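Local coordinates for fiber (PDB 5NBH), which probably attaches murine adenovirus 2 to host cells through the trimeric distal domain of the fibre, which can bind N-acetylglucosamine, at residues A[110-115]-A[165-170]; A[151-154]-A[160-163]; A[200-203]-A[208-211]. All coordinates share one frame; numbering follows the deposited sequence. Where two conformers were deposited one is given.

Following the chain from the slender shaft into the head, strand 103-113 of the ABCJ sheet supplies the first half of contact 1. Its second half, 165-170, arrives some fifty residues later in the loop between strands 152-153 and 179-188, closing the widest of the three loops. Contact 2 is nested inside it, pinching off a short turn between 151-154 and 160-163. Contact 3 follows in series, within the hairpin of strands 191-205 and 208-217 in the GHID sheet. Contact 1 touches both others: Phe167 and Pro165 pack on Val153, and Met110 on Ile211, while Leu169 and Pro170 lie against Phe209. The 165-170 loop thus ties the two sheets together; contacts 2 and 3 do not touch.

Contact 1: A[110-115]-A[165-170]; sequences MVRFGT and PTFILP
Arg112 and Phe167 make the dense half of this contact, their side chains sliding past each other in opposite directions. With CG anti to the backbone N and a bend at chi2 (71°), the arginine lays its aliphatic stem along Phe167: Arg112 CB comes within 3.5 Å of Phe167 CD1. The bend also brings the guanidinium alongside the 3-10 turn, where Arg112 NH1 donates to Phe167 O at 2.9 Å. Phe167 O lies in the guanidinium plane, and NH1 in the carbonyl plane, on a lone pair of that oxygen. The other end of the group is held by the turn that follows its strand, since Arg112 NE donates to Gly114 O at 2.7 Å and Arg112 NH2 adds a weak bond to the same oxygen. With two carbonyls in its plane at the edge and a third, Ile234 O, accepting from NH1, the buried guanidinium has little freedom to rotate.

The other half, likewise without a solvent side, is looser and apolar. Met110 curls its terminal methyl over Ile168, with Met110 CE 3.8 Å from Ile168 CB. Phe83 and Tyr85 of strand 83-96 pack on Phe167, and Gly156 of a neighbouring subunit packs on Arg112. A carbonyl of a loop 3-10 turn, anchored to an arginine near the end of strand 103-113, secures the D-G loop to the ABCJ sheet of the adenovirus fibre-head beta-sandwich.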
ATOM      1  N   MET A 110      -9.495   3.436  -2.733  1.00 11.66           N
ATOM      2  CA  MET A 110      -9.668   2.315  -1.857  1.00 11.38           C
ATOM      3  C   MET A 110      -8.909   1.155  -2.500  1.00 12.05           C
ATOM      4  O   MET A 110      -9.354   0.643  -3.500  1.00 11.33           O
ATOM      5  CB  MET A 110     -11.143   2.026  -1.694  1.00 12.40           C
ATOM      6  CG  MET A 110     -11.906   3.282  -1.318  1.00 13.13           C
ATOM      7  SD  MET A 110     -13.659   3.028  -1.070  1.00 14.33           S
ATOM      8  CE  MET A 110     -13.653   2.046   0.387  1.00 14.59           C
ATOM      9  N   VAL A 111      -7.774   0.813  -1.919  1.00 12.06           N
ATOM     10  CA  VAL A 111      -6.819  -0.155  -2.500  1.00 12.43           C
ATOM     11  C   VAL A 111      -6.883  -1.471  -1.787  1.00 12.35           C
ATOM     12  O   VAL A 111      -6.569  -1.566  -0.590  1.00 11.98           O
ATOM     13  CB  VAL A 111      -5.361   0.377  -2.505  1.00 13.40           C
ATOM     14  CG1 VAL A 111      -4.451  -0.594  -3.269  1.00 14.54           C
ATOM     15  CG2 VAL A 111      -5.279   1.764  -3.120  1.00 14.49           C
ATOM     16  N   ARG A 112      -7.225  -2.522  -2.533  1.00 12.79           N
ATOM     17  CA  ARG A 112      -7.401  -3.841  -1.983  1.00 13.53           C
ATOM     18  C   ARG A 112      -6.197  -4.707  -2.358  1.00 16.44           C
ATOM     19  O   ARG A 112      -5.837  -4.793  -3.532  1.00 17.07           O
ATOM     20  CB  ARG A 112      -8.724  -4.417  -2.543  1.00 14.72           C
ATOM     21  CG  ARG A 112      -9.003  -5.876  -2.290  1.00 14.47           C
ATOM     22  CD  ARG A 112      -9.337  -6.188  -0.860  1.00 14.40           C
ATOM     23  NE  ARG A 112      -9.383  -7.638  -0.716  1.00 14.15           N
ATOM     24  CZ  ARG A 112     -10.467  -8.407  -0.603  1.00 14.05           C
ATOM     25  NH1 ARG A 112     -11.696  -7.901  -0.514  1.00 12.92           N
ATOM     26  NH2 ARG A 112     -10.296  -9.718  -0.538  1.00 14.59           N
ATOM     27  N   PHE A 113      -5.585  -5.324  -1.364  1.00 17.24           N
ATOM     28  CA  PHE A 113      -4.558  -6.361  -1.594  1.00 20.46           C
ATOM     29  C   PHE A 113      -4.621  -7.355  -0.463  1.00 18.61           C
ATOM     30  O   PHE A 113      -4.800  -6.985   0.710  1.00 20.18           O
ATOM     31  CB  PHE A 113      -3.160  -5.758  -1.682  1.00 21.50           C
ATOM     32  CG  PHE A 113      -2.942  -4.602  -0.758  1.00 23.91           C
ATOM     33  CD1 PHE A 113      -2.752  -4.791   0.582  1.00 24.16           C
ATOM     34  CD2 PHE A 113      -2.894  -3.314  -1.252  1.00 28.12           C
ATOM     35  CE1 PHE A 113      -2.558  -3.715   1.432  1.00 25.81           C
ATOM     36  CE2 PHE A 113      -2.708  -2.230  -0.411  1.00 27.10           C
ATOM     37  CZ  PHE A 113      -2.545  -2.439   0.936  1.00 26.49           C
ATOM     38  N   GLY A 114      -4.489  -8.623  -0.790  1.00 17.59           N
ATOM     39  CA  GLY A 114      -4.881  -9.658   0.127  1.00 16.23           C
ATOM     40  C   GLY A 114      -6.345  -9.383   0.446  1.00 16.79           C
ATOM     41  O   GLY A 114      -7.147  -9.075  -0.464  1.00 18.74           O
ATOM     42  N   THR A 115      -6.672  -9.412   1.717  1.00 15.97           N
ATOM     43  CA  THR A 115      -8.013  -9.027   2.201  1.00 16.37           C
ATOM     44  C   THR A 115      -8.000  -7.651   2.850  1.00 16.61           C
ATOM     45  O   THR A 115      -8.988  -7.237   3.436  1.00 18.44           O
ATOM     46  CB  THR A 115      -8.527 -10.055   3.223  1.00 16.78           C
ATOM     47  OG1 THR A 115      -7.589 -10.183   4.280  1.00 19.90           O
ATOM     48  CG2 THR A 115      -8.715 -11.406   2.574  1.00 17.30           C
ATOM     49  N   PRO A 165     -17.672  -3.616  -7.234  1.00 18.30           N
ATOM     50  CA  PRO A 165     -16.695  -3.357  -6.163  1.00 16.80           C
ATOM     51  C   PRO A 165     -17.031  -3.951  -4.798  1.00 15.77           C
ATOM     52  O   PRO A 165     -16.904  -3.274  -3.766  1.00 15.16           O
ATOM     53  CB  PRO A 165     -16.614  -1.832  -6.140  1.00 16.92           C
ATOM     54  CG  PRO A 165     -17.967  -1.405  -6.581  1.00 17.37           C
ATOM     55  CD  PRO A 165     -18.467  -2.417  -7.557  1.00 17.92           C
ATOM     56  N   THR A 166     -17.362  -5.231  -4.744  1.00 14.39           N
ATOM     57  CA  THR A 166     -17.633  -5.873  -3.456  1.00 14.29           C
ATOM     58  C   THR A 166     -16.376  -5.996  -2.591  1.00 13.88           C
ATOM     59  O   THR A 166     -16.468  -6.212  -1.404  1.00 14.33           O
ATOM     60  CB  THR A 166     -18.259  -7.250  -3.636  1.00 15.70           C
ATOM     61  OG1 THR A 166     -17.338  -8.093  -4.354  1.00 16.69           O
ATOM     62  CG2 THR A 166     -19.603  -7.154  -4.388  1.00 16.23           C
ATOM     63  N   PHE A 167     -15.191  -5.856  -3.197  1.00 12.76           N
ATOM     64  CA  PHE A 167     -13.949  -6.061  -2.488  1.00 12.31           C
ATOM     65  C   PHE A 167     -13.652  -4.974  -1.411  1.00 12.04           C
ATOM     66  O   PHE A 167     -12.725  -5.145  -0.644  1.00 11.68           O
ATOM     67  CB  PHE A 167     -12.769  -6.185  -3.491  1.00 11.84           C
ATOM     68  CG  PHE A 167     -12.573  -4.992  -4.380  1.00 11.76           C
ATOM     69  CD1 PHE A 167     -11.932  -3.848  -3.918  1.00 11.38           C
ATOM     70  CD2 PHE A 167     -13.027  -4.994  -5.679  1.00 11.98           C
ATOM     71  CE1 PHE A 167     -11.735  -2.767  -4.745  1.00 11.83           C
ATOM     72  CE2 PHE A 167     -12.862  -3.896  -6.509  1.00 12.16           C
ATOM     73  CZ  PHE A 167     -12.196  -2.789  -6.048  1.00 12.55           C
ATOM     74  N   ILE A 168     -14.450  -3.893  -1.365  1.00 12.09           N
ATOM     75  CA  ILE A 168     -14.303  -2.861  -0.310  1.00 12.52           C
ATOM     76  C   ILE A 168     -15.115  -3.151   0.957  1.00 13.06           C
ATOM     77  O   ILE A 168     -14.902  -2.496   1.944  1.00 12.06           O
ATOM     78  CB  ILE A 168     -14.688  -1.450  -0.789  1.00 13.33           C
ATOM     79  CG1 ILE A 168     -16.221  -1.358  -1.061  1.00 14.41           C
ATOM     80  CG2 ILE A 168     -13.775  -1.015  -1.921  1.00 14.41           C
ATOM     81  CD1 ILE A 168     -16.786   0.017  -1.171  1.00 14.65           C
ATOM     82  N   LEU A 169     -16.013  -4.151   0.930  1.00 13.14           N
ATOM     83  CA  LEU A 169     -16.986  -4.342   2.006  1.00 13.48           C
ATOM     84  C   LEU A 169     -16.399  -5.052   3.190  1.00 13.14           C
ATOM     85  O   LEU A 169     -15.866  -6.159   3.042  1.00 12.40           O
ATOM     86  CB  LEU A 169     -18.202  -5.121   1.496  1.00 14.22           C
ATOM     87  CG  LEU A 169     -19.037  -4.389   0.444  1.00 14.30           C
ATOM     88  CD1 LEU A 169     -19.995  -5.359  -0.203  1.00 15.35           C
ATOM     89  CD2 LEU A 169     -19.821  -3.202   1.001  1.00 13.76           C
ATOM     90  N   PRO A 170     -16.449  -4.431   4.390  1.00 13.13           N
ATOM     91  CA  PRO A 170     -16.027  -5.090   5.600  1.00 14.02           C
ATOM     92  C   PRO A 170     -17.159  -5.901   6.261  1.00 15.61           C
ATOM     93  O   PRO A 170     -18.248  -5.945   5.728  1.00 16.17           O
ATOM     94  CB  PRO A 170     -15.654  -3.905   6.484  1.00 14.32           C
ATOM     95  CG  PRO A 170     -16.686  -2.898   6.148  1.00 13.87           C
ATOM     96  CD  PRO A 170     -17.013  -3.096   4.694  1.00 14.15           C
TER

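Contact 2: A[151-154]-A[160-163]; sequences MQVM and ELDV
The Gln152 amide and the Glu160 carboxylate lie face against face, their planes 24° apart, although the two side chains run at about a right angle to each other. Gln152 OE1 and Glu160 OE1 approach to 3.3 Å, but both are acceptors and form no bond. Arg150, which donates to Gln152 OE1, probably eases this meeting of oxygens through its positive charge. At the other carboxylate oxygen, Glu160 OE2 takes a 2.7 Å hydrogen bond from a water. An extended side chain, with CG anti to the backbone N (chi1 -178°), carries the carboxylate out alongside Gln152, against its amide face and within reach of the water. The same water donates to Leu161 O and accepts from Val153 N at 2.9 Å, so that it joins backbone to backbone and also holds the carboxylate.

Next to the water the two chains meet directly. Leu161 N donates to Val153 O at 2.8 Å in a nearly straight bond (172°), and the CA-H of Glu160 leans on the same oxygen. Val153 is the apolar centre: its CG1 methyl sits 4.0 Å from Val163 CB and about as far from Leu161 CB, while Val153 CG2 approaches Val163 O at 3.4 Å. Leu161 and Val163 also pack on Thr79 and Pro67 of a neighbouring subunit. Beyond Leu161 the chain bends in an inverse gamma turn centred on Asp162. A single beta bridge, Met154 with Glu160, closes this compact hairpin-like turn of the D-G loop, whose strand 152-153 adds an outer strand to the ABCJ sheet beside 83-96.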
ATOM      1  N   MET A 151     -17.593   6.634  -8.370  1.00 14.17           N
ATOM      2  CA  MET A 151     -16.319   5.927  -8.200  1.00 14.31           C
ATOM      3  C   MET A 151     -16.282   4.817  -9.251  1.00 14.71           C
ATOM      4  O   MET A 151     -17.323   4.427  -9.766  1.00 14.17           O
ATOM      5  CB  MET A 151     -16.150   5.403  -6.788  1.00 13.37           C
ATOM      6  CG  MET A 151     -16.090   6.536  -5.746  1.00 13.53           C
ATOM      7  SD  MET A 151     -15.793   5.951  -4.058  1.00 13.53           S
ATOM      8  CE  MET A 151     -14.093   5.367  -4.182  1.00 12.73           C
ATOM      9  N   GLN A 152     -15.067   4.355  -9.549  1.00 15.47           N
ATOM     10  CA  GLN A 152     -14.772   3.419 -10.634  1.00 17.16           C
ATOM     11  C   GLN A 152     -13.725   2.436 -10.157  1.00 15.68           C
ATOM     12  O   GLN A 152     -12.845   2.819  -9.411  1.00 13.89           O
ATOM     13  CB  GLN A 152     -14.150   4.193 -11.798  1.00 19.72           C
ATOM     14  CG  GLN A 152     -15.157   5.035 -12.520  1.00 25.42           C
ATOM     15  CD  GLN A 152     -14.615   5.809 -13.704  1.00 27.33           C
ATOM     16  OE1 GLN A 152     -15.401   6.327 -14.499  1.00 38.60           O
ATOM     17  NE2 GLN A 152     -13.300   5.885 -13.844  1.00 26.35           N
ATOM     18  N   VAL A 153     -13.816   1.184 -10.608  1.00 14.55           N
ATOM     19  CA  VAL A 153     -12.722   0.249 -10.409  1.00 15.43           C
ATOM     20  C   VAL A 153     -11.734   0.515 -11.571  1.00 15.35           C
ATOM     21  O   VAL A 153     -12.126   0.472 -12.739  1.00 15.16           O
ATOM     22  CB  VAL A 153     -13.190  -1.227 -10.399  1.00 15.41           C
ATOM     23  CG1 VAL A 153     -12.003  -2.151 -10.136  1.00 15.24           C
ATOM     24  CG2 VAL A 153     -14.283  -1.477  -9.365  1.00 16.65           C
ATOM     25  N   MET A 154     -10.497   0.854 -11.229  1.00 16.04           N
ATOM     26  CA  MET A 154      -9.486   1.310 -12.186  1.00 16.89           C
ATOM     27  C   MET A 154      -8.269   0.378 -12.211  1.00 16.88           C
ATOM     28  O   MET A 154      -7.658   0.068 -11.171  1.00 16.06           O
ATOM     29  CB  MET A 154      -9.092   2.730 -11.795  0.50 18.48           C
ATOM     30  CG  MET A 154      -7.907   3.360 -12.508  0.50 18.87           C
ATOM     31  SD  MET A 154      -8.150   3.558 -14.275  0.50 20.87           S
ATOM     32  CE  MET A 154      -9.339   4.889 -14.355  0.50 20.65           C
ATOM     33  N   GLU A 160     -10.983   1.776 -16.889  1.00 22.45           N
ATOM     34  CA  GLU A 160     -11.980   1.285 -15.953  1.00 24.00           C
ATOM     35  C   GLU A 160     -12.223  -0.188 -16.195  1.00 23.85           C
ATOM     36  O   GLU A 160     -12.224  -0.631 -17.352  1.00 26.38           O
ATOM     37  CB  GLU A 160     -13.291   2.104 -16.028  1.00 26.71           C
ATOM     38  CG  GLU A 160     -14.345   1.646 -15.026  1.00 29.35           C
ATOM     39  CD  GLU A 160     -15.648   2.425 -15.106  1.00 33.72           C
ATOM     40  OE1 GLU A 160     -15.732   3.378 -15.910  1.00 37.95           O
ATOM     41  OE2 GLU A 160     -16.588   2.067 -14.357  1.00 34.04           O
ATOM     42  N   LEU A 161     -12.352  -0.958 -15.111  1.00 21.73           N
ATOM     43  CA  LEU A 161     -12.556  -2.398 -15.144  1.00 21.29           C
ATOM     44  C   LEU A 161     -14.028  -2.665 -14.824  1.00 25.10           C
ATOM     45  O   LEU A 161     -14.618  -1.990 -13.965  1.00 23.16           O
ATOM     46  CB  LEU A 161     -11.666  -3.113 -14.118  1.00 20.55           C
ATOM     47  CG  LEU A 161     -10.174  -2.808 -14.172  1.00 20.75           C
ATOM     48  CD1 LEU A 161      -9.418  -3.575 -13.119  1.00 20.42           C
ATOM     49  CD2 LEU A 161      -9.645  -3.087 -15.567  1.00 21.73           C
ATOM     50  N   ASP A 162     -14.620  -3.634 -15.522  1.00 28.34           N
ATOM     51  CA  ASP A 162     -16.017  -4.002 -15.304  1.00 32.92           C
ATOM     52  C   ASP A 162     -16.019  -5.023 -14.167  1.00 33.10           C
ATOM     53  O   ASP A 162     -16.020  -6.228 -14.391  1.00 32.50           O
ATOM     54  CB  ASP A 162     -16.626  -4.561 -16.604  1.00 38.67           C
ATOM     55  CG  ASP A 162     -18.128  -4.777 -16.505  1.00 44.05           C
ATOM     56  OD1 ASP A 162     -18.863  -3.787 -16.266  1.00 47.56           O
ATOM     57  OD2 ASP A 162     -18.573  -5.935 -16.694  1.00 52.81           O
ATOM     58  N   VAL A 163     -15.958  -4.508 -12.933  1.00 29.99           N
ATOM     59  CA  VAL A 163     -15.803  -5.313 -11.723  1.00 28.68           C
ATOM     60  C   VAL A 163     -16.748  -4.701 -10.705  1.00 25.74           C
ATOM     61  O   VAL A 163     -16.737  -3.490 -10.511  1.00 25.17           O
ATOM     62  CB  VAL A 163     -14.372  -5.232 -11.158  1.00 30.68           C
ATOM     63  CG1 VAL A 163     -14.240  -6.029  -9.867  1.00 31.88           C
ATOM     64  CG2 VAL A 163     -13.369  -5.716 -12.184  1.00 33.10           C
TER
HETATM   65  O   HOH W   1     -15.863   0.288 -12.476  1.00 22.54           O

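Contact 3: A[200-203]-A[208-211]; sequences YALT and NFYI
Two backbone hydrogen bonds join Thr203 and Tyr210 in both directions: Tyr210 N reaches Thr203 O at 2.8 Å and 178°, and Thr203 N reaches Tyr210 O at 3.0 Å. Weaker CA-H contacts supplement them, including Leu202 CA to Tyr210 O at 3.4 Å and Ile211 CA to Ala201 O. Thr203 with Tyr210 is thus a hydrogen-bonded pair and Leu202 with Ile211 the adjoining non-hydrogen-bonded pair of an antiparallel hairpin. Its strands, 191-205 and 208-217, form the HI hairpin of the GHID sheet, flanked by strands 179-188 and 131-140.

Apolar contacts gather on the face of Leu202 and Ile211. Phe209 has CG anti to its own N (chi1 166°), which swings the ring across toward the partner strand and presents its edge to Leu202; Phe209 CE1 stands 3.8 Å from Leu202 CG, which lies in the ring plane. Leu202 CD1 runs beside Ile211 CG1 at 4.2 Å, both side chains pointing the same way, and Phe228 and Tyr230 of strand 223-231 pack against Leu202.

On the opposite face, Thr203 OG1 rests 3.6 Å from Tyr210 CB. The tyrosine ring leads away from Thr203 and makes a cation-pi contact with Arg205.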
ATOM      1  N   TYR A 200     -12.455   8.110  11.814  1.00  9.99           N
ATOM      2  CA  TYR A 200     -13.112   7.292  10.805  1.00 10.15           C
ATOM      3  C   TYR A 200     -13.954   6.253  11.531  1.00  9.86           C
ATOM      4  O   TYR A 200     -13.604   5.789  12.610  1.00 10.84           O
ATOM      5  CB  TYR A 200     -12.095   6.664   9.831  1.00 11.23           C
ATOM      6  CG  TYR A 200     -11.101   5.790  10.551  1.00 12.51           C
ATOM      7  CD1 TYR A 200      -9.938   6.338  11.061  1.00 14.00           C
ATOM      8  CD2 TYR A 200     -11.346   4.427  10.766  1.00 14.43           C
ATOM      9  CE1 TYR A 200      -9.009   5.564  11.753  1.00 14.45           C
ATOM     10  CE2 TYR A 200     -10.420   3.636  11.486  1.00 15.14           C
ATOM     11  CZ  TYR A 200      -9.254   4.222  11.966  1.00 16.45           C
ATOM     12  OH  TYR A 200      -8.322   3.492  12.707  1.00 18.77           O
ATOM     13  N   ALA A 201     -15.030   5.843  10.908  1.00  9.58           N
ATOM     14  CA  ALA A 201     -15.914   4.820  11.469  1.00  9.76           C
ATOM     15  C   ALA A 201     -16.564   4.077  10.322  1.00  9.94           C
ATOM     16  O   ALA A 201     -17.091   4.698   9.387  1.00 10.17           O
ATOM     17  CB  ALA A 201     -16.953   5.475  12.357  1.00 10.05           C
ATOM     18  N   LEU A 202     -16.461   2.757  10.351  1.00 10.57           N
ATOM     19  CA  LEU A 202     -17.109   1.892   9.369  1.00 10.81           C
ATOM     20  C   LEU A 202     -18.342   1.273  10.005  1.00 10.75           C
ATOM     21  O   LEU A 202     -18.239   0.643  11.055  1.00 11.09           O
ATOM     22  CB  LEU A 202     -16.182   0.751   8.963  1.00 11.78           C
ATOM     23  CG  LEU A 202     -15.135   1.097   7.885  1.00 13.28           C
ATOM     24  CD1 LEU A 202     -14.387   2.393   8.070  1.00 14.06           C
ATOM     25  CD2 LEU A 202     -14.194  -0.105   7.758  1.00 13.99           C
ATOM     26  N   THR A 203     -19.482   1.435   9.367  1.00 11.10           N
ATOM     27  CA  THR A 203     -20.740   0.825   9.890  1.00 11.85           C
ATOM     28  C   THR A 203     -21.618   0.347   8.754  1.00 11.74           C
ATOM     29  O   THR A 203     -21.412   0.739   7.618  1.00 11.70           O
ATOM     30  CB  THR A 203     -21.553   1.852  10.696  1.00 12.03           C
ATOM     31  OG1 THR A 203     -21.847   3.001   9.903  1.00 13.15           O
ATOM     32  CG2 THR A 203     -20.787   2.281  11.916  1.00 12.88           C
ATOM     33  N   ASN A 208     -26.856  -0.696   3.916  1.00 16.15           N
ATOM     34  CA  ASN A 208     -25.737  -0.063   3.186  1.00 15.24           C
ATOM     35  C   ASN A 208     -24.511   0.144   4.098  1.00 14.09           C
ATOM     36  O   ASN A 208     -24.607   0.118   5.315  1.00 13.45           O
ATOM     37  CB  ASN A 208     -26.161   1.234   2.548  1.00 15.73           C
ATOM     38  CG  ASN A 208     -27.036   1.031   1.327  1.00 17.39           C
ATOM     39  OD1 ASN A 208     -26.988  -0.029   0.664  1.00 18.09           O
ATOM     40  ND2 ASN A 208     -27.857   2.009   1.052  1.00 17.59           N
ATOM     41  N   PHE A 209     -23.344   0.272   3.461  1.00 12.78           N
ATOM     42  CA  PHE A 209     -22.039   0.416   4.136  1.00 12.27           C
ATOM     43  C   PHE A 209     -21.689   1.891   4.158  1.00 10.81           C
ATOM     44  O   PHE A 209     -21.777   2.533   3.144  1.00 11.50           O
ATOM     45  CB  PHE A 209     -20.984  -0.382   3.325  1.00 12.40           C
ATOM     46  CG  PHE A 209     -19.551  -0.080   3.687  1.00 12.76           C
ATOM     47  CD1 PHE A 209     -19.141  -0.061   5.000  1.00 13.55           C
ATOM     48  CD2 PHE A 209     -18.592   0.097   2.689  1.00 14.07           C
ATOM     49  CE1 PHE A 209     -17.831   0.185   5.335  1.00 13.49           C
ATOM     50  CE2 PHE A 209     -17.263   0.327   3.006  1.00 12.90           C
ATOM     51  CZ  PHE A 209     -16.882   0.374   4.322  1.00 12.95           C
ATOM     52  N   TYR A 210     -21.355   2.409   5.340  1.00 11.00           N
ATOM     53  CA  TYR A 210     -20.976   3.776   5.568  1.00 11.31           C
ATOM     54  C   TYR A 210     -19.540   3.887   6.079  1.00 10.41           C
ATOM     55  O   TYR A 210     -19.127   3.185   7.004  1.00 10.43           O
ATOM     56  CB  TYR A 210     -21.876   4.425   6.614  1.00 12.40           C
ATOM     57  CG  TYR A 210     -23.315   4.624   6.196  1.00 14.18           C
ATOM     58  CD1 TYR A 210     -24.180   3.524   6.045  1.00 15.43           C
ATOM     59  CD2 TYR A 210     -23.819   5.887   6.006  1.00 16.95           C
ATOM     60  CE1 TYR A 210     -25.490   3.698   5.652  1.00 16.95           C
ATOM     61  CE2 TYR A 210     -25.160   6.085   5.634  1.00 18.49           C
ATOM     62  CZ  TYR A 210     -25.989   4.981   5.462  1.00 18.08           C
ATOM     63  OH  TYR A 210     -27.314   5.171   5.121  1.00 20.63           O
ATOM     64  N   ILE A 211     -18.790   4.792   5.456  1.00 10.53           N
ATOM     65  CA  ILE A 211     -17.543   5.311   6.000  1.00 10.48           C
ATOM     66  C   ILE A 211     -17.862   6.729   6.410  1.00 10.29           C
ATOM     67  O   ILE A 211     -18.200   7.593   5.560  1.00  9.39           O
ATOM     68  CB  ILE A 211     -16.364   5.280   4.992  1.00 10.77           C
ATOM     69  CG1 ILE A 211     -16.097   3.857   4.576  1.00 11.11           C
ATOM     70  CG2 ILE A 211     -15.125   5.967   5.561  1.00 10.58           C
ATOM     71  CD1 ILE A 211     -14.944   3.666   3.605  1.00 11.70           C
TER